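Local coordinates for maleylpyruvate isomerase (Ralstonia sp., PDB 2V6K) that catalyses the glutathione-dependent isomerisation of maleylpyruvate to fumarylpyruvate in naphthalene degradation, working as a homodimer of the zeta class of glutathione transferases, at the interface of chains A and B. Numbering follows the deposited sequence. Chains: chain A/B, Maleylpyruvate isomerase.

Contact 1: the interface of chains A and B. Residues chain A 142, 145-146; chain B 50-51.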
loop_
_atom_site.group_PDB
_atom_site.type_symbol
_atom_site.label_atom_id
_atom_site.label_comp_id
_atom_site.label_asym_id
_atom_site.label_seq_id
_atom_site.Cartn_x
_atom_site.Cartn_y
_atom_site.Cartn_z
ATOM N N ALA A 142 10.005 -8.529 9.221
ATOM C CA ALA A 142 8.957 -7.930 10.041
ATOM C C ALA A 142 7.720 -8.816 10.122
ATOM O O ALA A 142 7.172 -9.013 11.205
ATOM C CB ALA A 142 8.593 -6.550 9.518
ATOM N N ALA A 145 8.370 -11.812 12.299
ATOM C CA ALA A 145 8.403 -11.413 13.706
ATOM C C ALA A 145 6.989 -11.234 14.254
ATOM O O ALA A 145 6.704 -11.629 15.391
ATOM C CB ALA A 145 9.208 -10.139 13.880
ATOM N N LEU A 146 6.103 -10.649 13.449
ATOM C CA LEU A 146 4.712 -10.465 13.870
ATOM C C LEU A 146 3.955 -11.778 14.005
ATOM O O LEU A 146 3.150 -11.934 14.929
ATOM C CB LEU A 146 3.980 -9.494 12.939
ATOM C CG LEU A 146 4.473 -8.048 13.043
ATOM C CD1 LEU A 146 3.929 -7.217 11.892
ATOM C CD2 LEU A 146 4.094 -7.422 14.379
ATOM N N PRO B 50 9.129 -3.970 14.787
ATOM C CA PRO B 50 10.137 -4.835 14.160
ATOM C C PRO B 50 10.491 -4.416 12.734
ATOM O O PRO B 50 11.564 -4.761 12.231
ATOM C CB PRO B 50 9.470 -6.218 14.166
ATOM C CG PRO B 50 8.006 -5.943 14.254
ATOM C CD PRO B 50 7.894 -4.714 15.108
ATOM N N GLN B 51 9.598 -3.670 12.095
ATOM C CA GLN B 51 9.842 -3.191 10.747
ATOM C C GLN B 51 10.773 -1.969 10.699
ATOM O O GLN B 51 11.333 -1.641 9.649
ATOM C CB GLN B 51 8.514 -2.878 10.071
ATOM C CG GLN B 51 8.598 -2.939 8.568
ATOM C CD GLN B 51 7.289 -2.644 7.868
ATOM O OE1 GLN B 51 6.276 -2.297 8.493
ATOM N NE2 GLN B 51 7.311 -2.761 6.548
#

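Contact 2: the interface of chains A and B. Residues chain A 96, 100, 104, 142, 146; chain B 51, 65-66.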
loop_
_atom_site.group_PDB
_atom_site.type_symbol
_atom_site.label_atom_id
_atom_site.label_comp_id
_atom_site.label_asym_id
_atom_site.label_seq_id
_atom_site.Cartn_x
_atom_site.Cartn_y
_atom_site.Cartn_z
ATOM N N ALA A 96 -2.439 -4.629 8.840
ATOM C CA ALA A 96 -1.023 -4.271 8.951
ATOM C C ALA A 96 -0.144 -5.301 8.248
ATOM O O ALA A 96 0.783 -4.938 7.513
ATOM C CB ALA A 96 -0.612 -4.113 10.406
ATOM N N ILE A 100 2.281 -4.481 4.977
ATOM C CA ILE A 100 3.724 -4.734 4.871
ATOM C C ILE A 100 4.032 -5.217 3.455
ATOM O O ILE A 100 4.951 -4.718 2.799
ATOM C CB ILE A 100 4.204 -5.782 5.899
ATOM C CG1 ILE A 100 4.146 -5.190 7.311
ATOM C CG2 ILE A 100 5.626 -6.281 5.565
ATOM C CD1 ILE A 100 4.399 -6.199 8.408
ATOM N N ASP A 104 5.054 -2.154 1.232
ATOM C CA ASP A 104 6.487 -2.063 1.515
ATOM C C ASP A 104 7.346 -3.148 0.881
ATOM O O ASP A 104 8.568 -3.139 1.057
ATOM C CB ASP A 104 6.729 -2.000 3.024
ATOM C CG ASP A 104 5.974 -0.869 3.694
ATOM O OD1 ASP A 104 5.633 0.136 3.029
ATOM O OD2 ASP A 104 5.712 -1.017 4.903
ATOM N N ALA A 142 10.005 -8.529 9.221
ATOM C CA ALA A 142 8.957 -7.930 10.041
ATOM C C ALA A 142 7.720 -8.816 10.122
ATOM O O ALA A 142 7.172 -9.013 11.205
ATOM C CB ALA A 142 8.593 -6.550 9.518
ATOM N N LEU A 146 6.103 -10.649 13.449
ATOM C CA LEU A 146 4.712 -10.465 13.870
ATOM C C LEU A 146 3.955 -11.778 14.005
ATOM O O LEU A 146 3.150 -11.934 14.929
ATOM C CB LEU A 146 3.980 -9.494 12.939
ATOM C CG LEU A 146 4.473 -8.048 13.043
ATOM C CD1 LEU A 146 3.929 -7.217 11.892
ATOM C CD2 LEU A 146 4.094 -7.422 14.379
ATOM N N GLN B 51 9.598 -3.670 12.095
ATOM C CA GLN B 51 9.842 -3.191 10.747
ATOM C C GLN B 51 10.773 -1.969 10.699
ATOM O O GLN B 51 11.333 -1.641 9.649
ATOM C CB GLN B 51 8.514 -2.878 10.071
ATOM C CG GLN B 51 8.598 -2.939 8.568
ATOM C CD GLN B 51 7.289 -2.644 7.868
ATOM O OE1 GLN B 51 6.276 -2.297 8.493
ATOM N NE2 GLN B 51 7.311 -2.761 6.548
ATOM N N ILE B 65 1.351 -0.573 14.016
ATOM C CA ILE B 65 2.179 -0.167 12.886
ATOM C C ILE B 65 1.342 -0.144 11.606
ATOM O O ILE B 65 0.189 -0.593 11.599
ATOM C CB ILE B 65 3.425 -1.079 12.707
ATOM C CG1 ILE B 65 3.018 -2.493 12.273
ATOM C CG2 ILE B 65 4.265 -1.103 13.980
ATOM C CD1 ILE B 65 4.163 -3.293 11.660
ATOM N N GLN B 66 1.948 0.380 10.539
ATOM C CA GLN B 66 1.343 0.501 9.204
ATOM C C GLN B 66 0.279 1.582 9.149
ATOM O O GLN B 66 -0.879 1.360 9.516
ATOM C CB GLN B 66 0.805 -0.838 8.689
ATOM C CG GLN B 66 1.910 -1.762 8.236
ATOM C CD GLN B 66 2.661 -1.219 7.044
ATOM O OE1 GLN B 66 2.103 -0.503 6.210
ATOM N NE2 GLN B 66 3.949 -1.546 6.963
#

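Contact 1: the interface of chains A and B
A:Ala145 and B:Pro50 meet carbon to carbon, the methyl CB of the alanine lying 3.9 Å from CB of the proline ring. The next atom round that ring takes a second partner: CG of B:Pro50 is 4.2 Å from CD2 of A:Leu146, a looser approach in which the leucine side chain and the ring cross at about a right angle. The ring therefore shows one edge, CB and CG, to two consecutive residues of the helix. One helical turn nearer the N-terminus, A:Ala142 points its methyl group at the aliphatic stem of B:Gln51. Its CB is 3.7 Å from CB of B:Gln51 and equally near CG of the same glutamine, touching the root of that side chain rather than its amide.

Behind this first shell, the first torsion of the glutamine puts CG, as well as CB, beside the methyl of A:Ala142. CG lies roughly anti to the backbone N (chi1 -156°), and the extended chain beyond it carries the amide along the interface and away from the proline. Small side chains at A:Ala142 and A:Ala145 probably let the loop come close to the helix, and the proline buries 47 Å² there.

In the fold, the chain A residues all belong to helix 125-149 of the C-terminal, helical part of the transferase. The B:Pro50-B:Gln51 loop follows helix 43-48 in the N-terminal, thioredoxin-like part of the partner.

Contact 2: the interface of chains A and B
B:Gln66 and B:Gln51 both direct their side-chain amide NE2 to one carboxylate oxygen, OD2 of A:Asp104, reaching it from opposite faces of the carboxylate plane. The bond from B:Gln66 NE2 is 2.8 Å long and fairly straight (165° at the hydrogen); OD2 lies almost in the amide plane of that glutamine and receives the donor nearly along its own C-O axis. B:Gln51 NE2 comes to OD2 at 2.9 Å on the anti side, with a more bent bond and the acceptor tilted out of its amide plane. The carboxylate plane is turned roughly halfway to perpendicular against each amide.

B:Gln66 NE2 also donates to OE1 of B:Gln51 at 2.9 Å, in the carbonyl plane of B:Gln51 and on a lone pair of OE1, though the bond is bent at the hydrogen. This closes a small ring of hydrogen bonds that should fix how both amides are turned. The bend of B:Gln66 at chi2 (-65°) turns the amide so that NE2 points on to A:Asp104 OD2, while its CG rests 3.4 Å from the backbone O of A:Ala96.

A:Ile100 gives the polar cluster an apolar flank: its CG1 is 3.7 Å from NE2 of B:Gln66, the two side chains crossing almost perpendicularly, and it slides past B:Gln51 in the opposite direction. Further along, A:Leu146 and B:Ile65 reach towards each other tip to tip, CD1 to CD1 at 3.9 Å.

B:Gln66, in the thioredoxin-like part, and A:Asp104 of the partner are both glutathione-binding residues, so the patch ties the glutathione site (the G-site) to the dimer and probably helps shape it.

Contact 1 and contact 2 adjoin, the centres of their C-alpha atoms about 6 Å apart, and they share A:Ala142, A:Leu146 and B:Gln51. The common glutamine links them: its stem packs in contact 1 and its amide bonds in contact 2. Helix 125-149 serves both, and contact 2 adds helix 88-104 of chain A and, in chain B, the end of strand 63-65 with the residue after it. Together they form a continuous strip between the helical part of one subunit and the N-terminal part of the other. Two-fold symmetry repeats the strip with the chains exchanged, as befits the homodimer.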